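Putative uncharacterized protein Smu.1393c (Streptococcus mutans, PDB 4L9A) is an alpha/beta-hydrolase-fold protein that probably acts as a carboxylesterase, with an unknown natural substrate. Local coordinates at residues Cys43-Leu47 with Ile72-Asp76; Asn58-Ile62 with His271-Thr275; Ser111-Cys115 with Ile127-Ser131; Gly137-Pro143 with Pro234-Glu240. One frame throughout, in Å; residues are numbered along the deposited sequence.

Interaction 1 of 4, residues Cys43-Leu47 with Ile72-Asp76; sequences CFVFL and ILTID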
# COMPACT_ATOMS: atom_id res chain seq x y z
N CYS A 43 -2.45 0.73 15.87
CA CYS A 43 -2.48 -0.33 14.88
C CYS A 43 -1.80 0.13 13.59
O CYS A 43 -2.12 1.20 13.05
CB CYS A 43 -3.93 -0.74 14.60
SG CYS A 43 -4.12 -2.10 13.42
N PHE A 44 -0.86 -0.67 13.11
CA PHE A 44 -0.30 -0.46 11.77
C PHE A 44 -1.19 -1.04 10.70
O PHE A 44 -1.38 -2.26 10.61
CB PHE A 44 1.12 -1.03 11.67
CG PHE A 44 2.20 -0.02 11.96
CD1 PHE A 44 3.02 0.45 10.95
CD2 PHE A 44 2.36 0.48 13.24
CE1 PHE A 44 4.02 1.39 11.22
CE2 PHE A 44 3.35 1.42 13.52
CZ PHE A 44 4.18 1.87 12.50
N VAL A 45 -1.76 -0.14 9.90
CA VAL A 45 -2.66 -0.50 8.83
C VAL A 45 -1.90 -0.51 7.50
O VAL A 45 -1.27 0.49 7.13
CB VAL A 45 -3.83 0.50 8.73
CG1 VAL A 45 -4.71 0.18 7.54
CG2 VAL A 45 -4.64 0.52 10.04
N PHE A 46 -1.95 -1.63 6.78
CA PHE A 46 -1.22 -1.77 5.52
C PHE A 46 -2.12 -1.81 4.30
O PHE A 46 -3.12 -2.53 4.27
CB PHE A 46 -0.37 -3.05 5.55
CG PHE A 46 0.68 -3.05 6.62
CD1 PHE A 46 1.97 -2.59 6.35
CD2 PHE A 46 0.38 -3.50 7.90
CE1 PHE A 46 2.93 -2.59 7.34
CE2 PHE A 46 1.35 -3.51 8.89
CZ PHE A 46 2.62 -3.05 8.62
N LEU A 47 -1.73 -1.05 3.28
CA LEU A 47 -2.39 -1.09 1.99
C LEU A 47 -1.33 -1.29 0.91
O LEU A 47 -0.29 -0.63 0.91
CB LEU A 47 -3.16 0.20 1.72
CG LEU A 47 -4.29 0.61 2.66
CD1 LEU A 47 -4.76 2.03 2.33
CD2 LEU A 47 -5.46 -0.40 2.63
N ILE A 72 -1.79 -4.85 14.13
CA ILE A 72 -1.59 -5.01 12.70
C ILE A 72 -2.96 -5.16 12.04
O ILE A 72 -3.81 -5.89 12.53
CB ILE A 72 -0.75 -6.28 12.37
CG1 ILE A 72 0.60 -6.25 13.07
CG2 ILE A 72 -0.58 -6.43 10.86
CD1 ILE A 72 1.55 -5.13 12.57
N LEU A 73 -3.18 -4.46 10.93
CA LEU A 73 -4.34 -4.71 10.09
C LEU A 73 -3.90 -4.65 8.65
O LEU A 73 -3.48 -3.59 8.17
CB LEU A 73 -5.45 -3.68 10.33
CG LEU A 73 -6.67 -3.74 9.41
CD1 LEU A 73 -7.40 -5.12 9.50
CD2 LEU A 73 -7.63 -2.61 9.77
N THR A 74 -3.98 -5.77 7.95
CA THR A 74 -3.73 -5.75 6.52
C THR A 74 -5.05 -5.91 5.79
O THR A 74 -5.96 -6.63 6.25
CB THR A 74 -2.74 -6.85 6.09
OG1 THR A 74 -3.36 -8.13 6.20
CG2 THR A 74 -1.47 -6.81 6.96
N ILE A 75 -5.15 -5.25 4.64
CA ILE A 75 -6.36 -5.25 3.84
C ILE A 75 -6.05 -5.53 2.37
O ILE A 75 -5.20 -4.86 1.77
CB ILE A 75 -7.08 -3.88 3.94
CG1 ILE A 75 -7.42 -3.56 5.40
CG2 ILE A 75 -8.34 -3.85 3.08
CD1 ILE A 75 -8.01 -2.16 5.60
N ASP A 76 -6.72 -6.53 1.79
CA ASP A 76 -6.57 -6.84 0.37
C ASP A 76 -7.66 -6.14 -0.45
O ASP A 76 -8.85 -6.30 -0.18
CB ASP A 76 -6.65 -8.35 0.11
CG ASP A 76 -5.44 -9.11 0.64
OD1 ASP A 76 -4.65 -8.51 1.42
OD2 ASP A 76 -5.29 -10.31 0.30
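The phenyl ring of F46 reaches across to two methyl groups of the neighbouring strand: its CE2 lies 4.0 Å from CG2 of I72, and its CD2 lies 3.9 Å from CG2 of T74. I72 also turns its CD1 to within 4.2 Å of CB of F44, whose ring leads away from the pair toward L113. The backbones beneath run parallel, with axes 4.7 Å apart and directions differing by 14°. L73 is bonded on both its polar atoms, as parallel pairing demands: its N donates to O of F44 (2.9 Å) and its O accepts from N of F46 (2.8 Å). A weak third bond from I75 N to F46 O (3.4 Å) marks where the pairing loosens. These are the third and fourth strands in chain order of the alpha/beta hydrolase sheet, exchanged in position as in the canonical fold and joined through the short helices 55-58 and 60-63. On the other face, CB of L73 lies 4.3 Å from CG2 of V45, and CD2 of L47 4.1 Å from CB of I75; SG of C43, at the strand start, packs 3.7 Å from CB of L73. Helix 93-106 covers this face, bringing F104 onto V45 and I100 onto both L47 and I75. Just past the paired residues, the D76 carboxylate turns to S54, T55 and Y82.

Interaction 2 of 4, residues Asn58-Ile62 with His271-Thr275; sequences NFANI and HWSET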
# COMPACT_ATOMS: atom_id res chain seq x y z
N ASN A 58 2.78 -9.39 1.26
CA ASN A 58 3.46 -8.29 0.60
C ASN A 58 4.35 -7.51 1.59
O ASN A 58 5.48 -7.16 1.27
CB ASN A 58 2.40 -7.37 -0.04
CG ASN A 58 2.98 -6.32 -0.99
OD1 ASN A 58 4.10 -6.45 -1.48
ND2 ASN A 58 2.21 -5.27 -1.26
N PHE A 59 3.83 -7.30 2.80
CA PHE A 59 4.50 -6.49 3.80
C PHE A 59 5.17 -7.31 4.91
O PHE A 59 5.48 -6.78 5.98
CB PHE A 59 3.50 -5.50 4.42
CG PHE A 59 3.19 -4.33 3.53
CD1 PHE A 59 4.04 -3.22 3.51
CD2 PHE A 59 2.06 -4.32 2.73
CE1 PHE A 59 3.76 -2.12 2.68
CE2 PHE A 59 1.77 -3.23 1.90
CZ PHE A 59 2.63 -2.13 1.88
N ALA A 60 5.42 -8.59 4.65
CA ALA A 60 5.94 -9.49 5.68
C ALA A 60 7.21 -8.99 6.36
O ALA A 60 7.36 -9.10 7.58
CB ALA A 60 6.16 -10.89 5.09
N ASN A 61 8.12 -8.44 5.57
CA ASN A 61 9.39 -7.93 6.09
C ASN A 61 9.26 -6.72 7.02
O ASN A 61 10.17 -6.43 7.79
CB ASN A 61 10.36 -7.61 4.94
CG ASN A 61 10.88 -8.86 4.25
OD1 ASN A 61 10.80 -9.98 4.78
ND2 ASN A 61 11.43 -8.69 3.05
N ILE A 62 8.14 -6.00 6.93
CA ILE A 62 7.88 -4.94 7.91
C ILE A 62 7.11 -5.49 9.12
O ILE A 62 7.48 -5.25 10.28
CB ILE A 62 7.12 -3.75 7.28
CG1 ILE A 62 8.01 -3.06 6.23
CG2 ILE A 62 6.71 -2.77 8.37
CD1 ILE A 62 7.31 -1.95 5.43
N HIS A 271 9.32 -1.61 0.33
CA HIS A 271 8.78 -2.36 1.47
C HIS A 271 9.27 -3.81 1.51
O HIS A 271 9.14 -4.47 2.53
CB HIS A 271 7.25 -2.34 1.48
CG HIS A 271 6.64 -2.93 0.24
ND1 HIS A 271 6.86 -2.41 -1.01
CD2 HIS A 271 5.80 -3.98 0.08
CE1 HIS A 271 6.19 -3.12 -1.90
NE2 HIS A 271 5.54 -4.08 -1.27
N TRP A 272 9.84 -4.28 0.40
CA TRP A 272 10.50 -5.58 0.40
C TRP A 272 11.97 -5.51 0.83
O TRP A 272 12.44 -6.38 1.56
CB TRP A 272 10.47 -6.18 -1.00
CG TRP A 272 9.12 -6.59 -1.47
CD1 TRP A 272 7.94 -6.54 -0.77
CD2 TRP A 272 8.79 -7.13 -2.76
NE1 TRP A 272 6.91 -7.00 -1.54
CE2 TRP A 272 7.40 -7.37 -2.77
CE3 TRP A 272 9.55 -7.43 -3.91
CZ2 TRP A 272 6.74 -7.92 -3.88
CZ3 TRP A 272 8.89 -7.97 -5.00
CH2 TRP A 272 7.50 -8.20 -4.98
N SER A 273 12.68 -4.49 0.34
CA SER A 273 14.14 -4.48 0.40
C SER A 273 14.76 -3.51 1.41
O SER A 273 15.95 -3.62 1.75
CB SER A 273 14.70 -4.15 -1.00
OG SER A 273 14.23 -2.88 -1.43
N GLU A 274 14.00 -2.53 1.88
CA GLU A 274 14.60 -1.49 2.72
C GLU A 274 14.02 -1.44 4.13
O GLU A 274 13.93 -0.37 4.74
CB GLU A 274 14.47 -0.12 2.03
CG GLU A 274 15.12 -0.06 0.65
CD GLU A 274 16.61 -0.35 0.68
OE1 GLU A 274 17.27 0.01 1.68
OE2 GLU A 274 17.12 -0.95 -0.29
N THR A 275 13.66 -2.61 4.67
CA THR A 275 12.87 -2.65 5.91
C THR A 275 13.68 -2.35 7.17
O THR A 275 13.13 -1.92 8.19
CB THR A 275 12.07 -3.98 6.06
OG1 THR A 275 12.96 -5.09 6.12
CG2 THR A 275 11.16 -4.15 4.88
O HOH W 1 7.79 -6.91 3.08
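H271, in the short helix 270-273, sends its NE2 to OD1 of N58 as a hydrogen-bond donor at 2.8 Å. Its CB fits between two apolar side chains, 3.7 Å from CE1 of F59 and 4.0 Å from CD1 of I62, and its CD2 lies over one face of the F59 ring, the two ring planes being inclined at 41°. The H271 carbonyl accepts a hydrogen bond from a bridging water, 2.8 Å from H271 O, that also donates to O of N58 and accepts from N of N61. W272 comes next; its indole NE1 donates to the same N58 OD1 at 2.9 Å, while its O accepts from ND2 of N61 at 2.9 Å. F186 meets this indole edge-to-face. The helix then breaks, and at T275 the chain returns: CG2 lies 3.6 Å from CB of N61 and 3.6 Å from CG1 of I62, with OG1 bonded to K65. The contact thus joins short helical turns far apart in sequence at the C-terminal ends of the central sheet strands, where F59 touches C115 and H117. Because N58 OD1 takes both ring N-H groups, H271 must carry a proton on NE2, and the asparagine orientation is set, with ND2 turned to S48.

Interaction 3 of 4, residues Ser111-Cys115 with Ile127-Ser131; sequences SYLLC and IMNQS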
# COMPACT_ATOMS: atom_id res chain seq x y z
N SER A 111 -6.12 4.25 17.81
CA SER A 111 -5.22 5.04 16.97
C SER A 111 -4.46 4.14 15.99
O SER A 111 -4.36 2.92 16.19
CB SER A 111 -4.24 5.83 17.84
OG SER A 111 -3.46 4.94 18.63
N TYR A 112 -3.94 4.74 14.92
CA TYR A 112 -3.27 3.94 13.90
C TYR A 112 -2.20 4.72 13.14
O TYR A 112 -2.16 5.95 13.18
CB TYR A 112 -4.30 3.42 12.90
CG TYR A 112 -4.92 4.51 12.06
CD1 TYR A 112 -5.92 5.34 12.58
CD2 TYR A 112 -4.51 4.72 10.76
CE1 TYR A 112 -6.49 6.34 11.80
CE2 TYR A 112 -5.07 5.72 9.97
CZ TYR A 112 -6.05 6.53 10.50
OH TYR A 112 -6.61 7.52 9.72
N LEU A 113 -1.34 3.97 12.47
CA LEU A 113 -0.47 4.52 11.44
C LEU A 113 -0.78 3.76 10.16
O LEU A 113 -1.05 2.56 10.19
CB LEU A 113 1.01 4.34 11.79
CG LEU A 113 1.56 5.24 12.90
CD1 LEU A 113 1.24 4.65 14.26
CD2 LEU A 113 3.07 5.40 12.72
N LEU A 114 -0.79 4.48 9.05
CA LEU A 114 -0.99 3.87 7.74
C LEU A 114 0.37 3.62 7.10
O LEU A 114 1.22 4.51 7.10
CB LEU A 114 -1.80 4.80 6.85
CG LEU A 114 -3.31 4.56 6.85
CD1 LEU A 114 -4.06 5.75 6.26
CD2 LEU A 114 -3.61 3.27 6.10
N CYS A 115 0.56 2.43 6.55
CA CYS A 115 1.77 2.10 5.82
C CYS A 115 1.33 1.58 4.46
O CYS A 115 0.63 0.57 4.38
CB CYS A 115 2.59 1.03 6.56
SG CYS A 115 4.14 0.51 5.71
N ILE A 127 -8.55 8.36 3.95
CA ILE A 127 -8.72 7.72 5.25
C ILE A 127 -8.28 8.64 6.40
O ILE A 127 -9.01 8.84 7.37
CB ILE A 127 -7.93 6.39 5.30
CG1 ILE A 127 -8.50 5.40 4.27
CG2 ILE A 127 -7.96 5.80 6.71
CD1 ILE A 127 -7.59 4.23 3.99
N MSE A 128 -7.08 9.19 6.29
CA MSE A 128 -6.56 10.04 7.36
C MSE A 128 -7.39 11.32 7.49
O MSE A 128 -7.53 11.87 8.58
CB MSE A 128 -5.09 10.37 7.12
CG MSE A 128 -4.19 9.14 7.09
SE MSE A 128 -2.27 9.59 6.90
CE MSE A 128 -2.24 9.99 4.97
N ASN A 129 -7.95 11.78 6.39
CA ASN A 129 -8.78 12.98 6.39
C ASN A 129 -10.20 12.72 6.92
O ASN A 129 -10.87 13.64 7.40
CB ASN A 129 -8.80 13.60 4.98
CG ASN A 129 -9.64 14.85 4.89
OD1 ASN A 129 -9.30 15.90 5.45
ND2 ASN A 129 -10.73 14.77 4.14
N GLN A 130 -10.66 11.47 6.87
CA GLN A 130 -12.07 11.18 7.20
C GLN A 130 -12.30 10.34 8.46
O GLN A 130 -13.40 10.36 9.02
CB GLN A 130 -12.77 10.48 6.04
CG GLN A 130 -12.75 11.23 4.72
CD GLN A 130 -13.43 10.44 3.63
OE1 GLN A 130 -14.40 9.72 3.88
NE2 GLN A 130 -12.92 10.56 2.40
N SER A 131 -11.29 9.58 8.88
CA SER A 131 -11.46 8.62 9.98
C SER A 131 -11.60 9.31 11.33
O SER A 131 -10.82 10.20 11.65
CB SER A 131 -10.25 7.69 10.05
OG SER A 131 -9.08 8.43 10.36
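Two side chains project from alternate positions of strand 111-117 and press into the last turn of helix 120-130. The tip of L114 enters the hollow between I127 and M128, a selenomethionine: its CD1 sits 3.9 Å from I127 CG2 and 3.5 Å from M128 CG. Y112 is the longer bump. Its phenol extends under the helix end until OH lies 3.5 Å from CA of M128 and 2.7 Å from OG of S131, a hydrogen bond in which either hydroxyl could donate. The I127 methyl CG2 fills the space between the two, also lying 4.3 Å from Y112 CZ. This is the strand-helix half of a beta-alpha-beta unit completed by strand 134-141; in alpha/beta hydrolases the turn from this fifth strand into the next helix is the nucleophile elbow, and the present packing lies at the opposite end, by the strand's start and the helix's end. Helix 93-106 flanks the contact, F104 meeting the Y112 ring edge-to-face and touching I127, while C135 and F138 lie beside M128.

Interaction 4 of 4, residues Gly137-Pro143 with Pro234-Glu240; sequences GFIGLEP and PSIVFSE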
# COMPACT_ATOMS: atom_id res chain seq x y z
N GLY A 137 0.54 8.72 12.11
CA GLY A 137 1.63 8.78 11.16
C GLY A 137 1.31 8.12 9.84
O GLY A 137 0.48 7.21 9.75
N PHE A 138 1.99 8.59 8.80
CA PHE A 138 1.90 7.97 7.48
C PHE A 138 3.28 7.47 7.09
O PHE A 138 4.27 8.18 7.22
CB PHE A 138 1.41 8.99 6.45
CG PHE A 138 1.41 8.47 5.03
CD1 PHE A 138 0.43 7.58 4.60
CD2 PHE A 138 2.39 8.88 4.13
CE1 PHE A 138 0.43 7.09 3.30
CE2 PHE A 138 2.40 8.40 2.84
CZ PHE A 138 1.42 7.50 2.42
N ILE A 139 3.35 6.22 6.62
CA ILE A 139 4.60 5.64 6.15
C ILE A 139 4.40 5.25 4.69
O ILE A 139 3.63 4.34 4.38
CB ILE A 139 4.99 4.39 6.96
CG1 ILE A 139 4.90 4.66 8.47
CG2 ILE A 139 6.37 3.91 6.56
CD1 ILE A 139 5.82 5.76 8.96
N GLY A 140 5.04 5.95 3.78
CA GLY A 140 4.78 5.68 2.38
C GLY A 140 5.99 5.14 1.65
O GLY A 140 7.06 5.73 1.68
N LEU A 141 5.81 4.00 1.01
CA LEU A 141 6.84 3.44 0.15
C LEU A 141 6.46 3.78 -1.29
O LEU A 141 5.56 3.17 -1.86
CB LEU A 141 6.95 1.93 0.35
CG LEU A 141 7.31 1.43 1.76
CD1 LEU A 141 8.34 2.32 2.46
CD2 LEU A 141 6.05 1.29 2.62
N GLU A 142 7.16 4.76 -1.87
CA GLU A 142 6.81 5.29 -3.20
C GLU A 142 5.30 5.39 -3.46
O GLU A 142 4.77 4.85 -4.43
CB GLU A 142 7.54 4.52 -4.31
CG GLU A 142 9.05 4.87 -4.32
CD GLU A 142 9.78 4.46 -5.58
OE1 GLU A 142 9.17 3.84 -6.49
OE2 GLU A 142 10.99 4.75 -5.65
N PRO A 143 4.59 6.08 -2.55
CA PRO A 143 3.15 6.27 -2.76
C PRO A 143 2.90 7.03 -4.05
O PRO A 143 3.67 7.94 -4.39
CB PRO A 143 2.73 7.10 -1.54
CG PRO A 143 3.99 7.82 -1.13
CD PRO A 143 5.11 6.85 -1.41
N PRO A 234 2.59 13.31 11.14
CA PRO A 234 3.93 13.11 10.57
C PRO A 234 3.89 12.12 9.42
O PRO A 234 3.12 11.15 9.43
CB PRO A 234 4.74 12.52 11.74
CG PRO A 234 3.79 12.34 12.87
CD PRO A 234 2.40 12.60 12.41
N SER A 235 4.73 12.38 8.42
CA SER A 235 4.81 11.56 7.23
C SER A 235 6.25 11.13 7.00
O SER A 235 7.14 11.98 6.94
CB SER A 235 4.32 12.36 6.02
OG SER A 235 4.36 11.58 4.84
N ILE A 236 6.48 9.83 6.87
CA ILE A 236 7.80 9.35 6.49
C ILE A 236 7.68 8.70 5.11
O ILE A 236 7.01 7.67 4.96
CB ILE A 236 8.39 8.33 7.48
CG1 ILE A 236 8.27 8.82 8.93
CG2 ILE A 236 9.85 8.06 7.13
CD1 ILE A 236 9.17 9.96 9.25
N VAL A 237 8.29 9.33 4.11
CA VAL A 237 8.21 8.82 2.74
C VAL A 237 9.57 8.28 2.31
O VAL A 237 10.60 8.93 2.54
CB VAL A 237 7.69 9.91 1.77
CG1 VAL A 237 7.82 9.47 0.30
CG2 VAL A 237 6.26 10.26 2.11
N PHE A 238 9.57 7.09 1.72
CA PHE A 238 10.77 6.47 1.17
C PHE A 238 10.62 6.38 -0.34
O PHE A 238 9.58 5.95 -0.84
CB PHE A 238 10.96 5.04 1.71
CG PHE A 238 11.23 4.98 3.19
CD1 PHE A 238 10.19 5.11 4.10
CD2 PHE A 238 12.51 4.78 3.66
CE1 PHE A 238 10.42 5.05 5.47
CE2 PHE A 238 12.76 4.72 5.03
CZ PHE A 238 11.72 4.87 5.93
N SER A 239 11.67 6.74 -1.05
CA SER A 239 11.64 6.73 -2.50
C SER A 239 13.05 6.58 -3.06
O SER A 239 14.02 6.98 -2.42
CB SER A 239 11.03 8.03 -3.00
OG SER A 239 11.43 8.30 -4.34
N GLU A 240 13.15 6.03 -4.26
CA GLU A 240 14.41 6.06 -4.99
C GLU A 240 14.84 7.51 -5.19
O GLU A 240 13.99 8.40 -5.33
CB GLU A 240 14.24 5.34 -6.34
CG GLU A 240 13.89 3.84 -6.19
CD GLU A 240 13.46 3.21 -7.50
OE1 GLU A 240 14.33 2.74 -8.26
OE2 GLU A 240 12.25 3.21 -7.79
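The two strands run almost exactly parallel, with axes 4.7 Å apart and only 5° between their directions. Five backbone bonds alternate across the gap: F138 N to P234 O (2.9 Å), I236 N to F138 O (2.8 Å), G140 N to I236 O (2.9 Å), F238 N to G140 O (2.9 Å) and E142 N to F238 O (2.9 Å). On one face I139 CD1 meets I236 CG1 at 3.9 Å, and L141 CD1 packs at 3.7 Å against CD1 of F238, with helix 275-287 beyond. On the opposite face the F138 ring lies beside V237, its CE2 4.3 Å from CG2, and in near-parallel planes with Y252. G140 leaves room for that ring, since a CB there would fall 2.6 Å from F138 CE2. These are the sixth and seventh strands of the alpha/beta hydrolase sheet, and the loop after strand 134-141 carries E142, whose positive phi and psi mark the abrupt end of the strand. Its OE2 accepts from N of E240 at 2.9 Å, while OE1 bonds to H268; an acid after the sixth strand is consistent with a variant of the usual catalytic triad, whose acid follows the seventh, S118 being the probable nucleophile. The carboxylates crowd, with OE2 of E142 2.9 Å from OE2 of E240, and arginines offset the charge: R243 pairs with E142 and R164 with E240.

How the interactions relate
Interactions 1, 3 and 4 share one sheet, in which the strands run 71-75, 43-47, 111-117, 134-141, 235-239. Strand 111-117 therefore bridges interactions 1 and 4, whose centres are about 15 Å apart; V45 bonds to L113 and C115 on one edge, and L114 to G137 and I139 on the other. Along the chain these three follow in series. Interaction 2 differs: its segments enclose interactions 3 and 4 in sequence and alternate with those of interaction 1. Its centre lies about 13 Å from those of interactions 1 and 4, and F59 packs on F46, C115 and L141. It thus ties the chain's late helical turns to the middle of the sheet, near the probable active site.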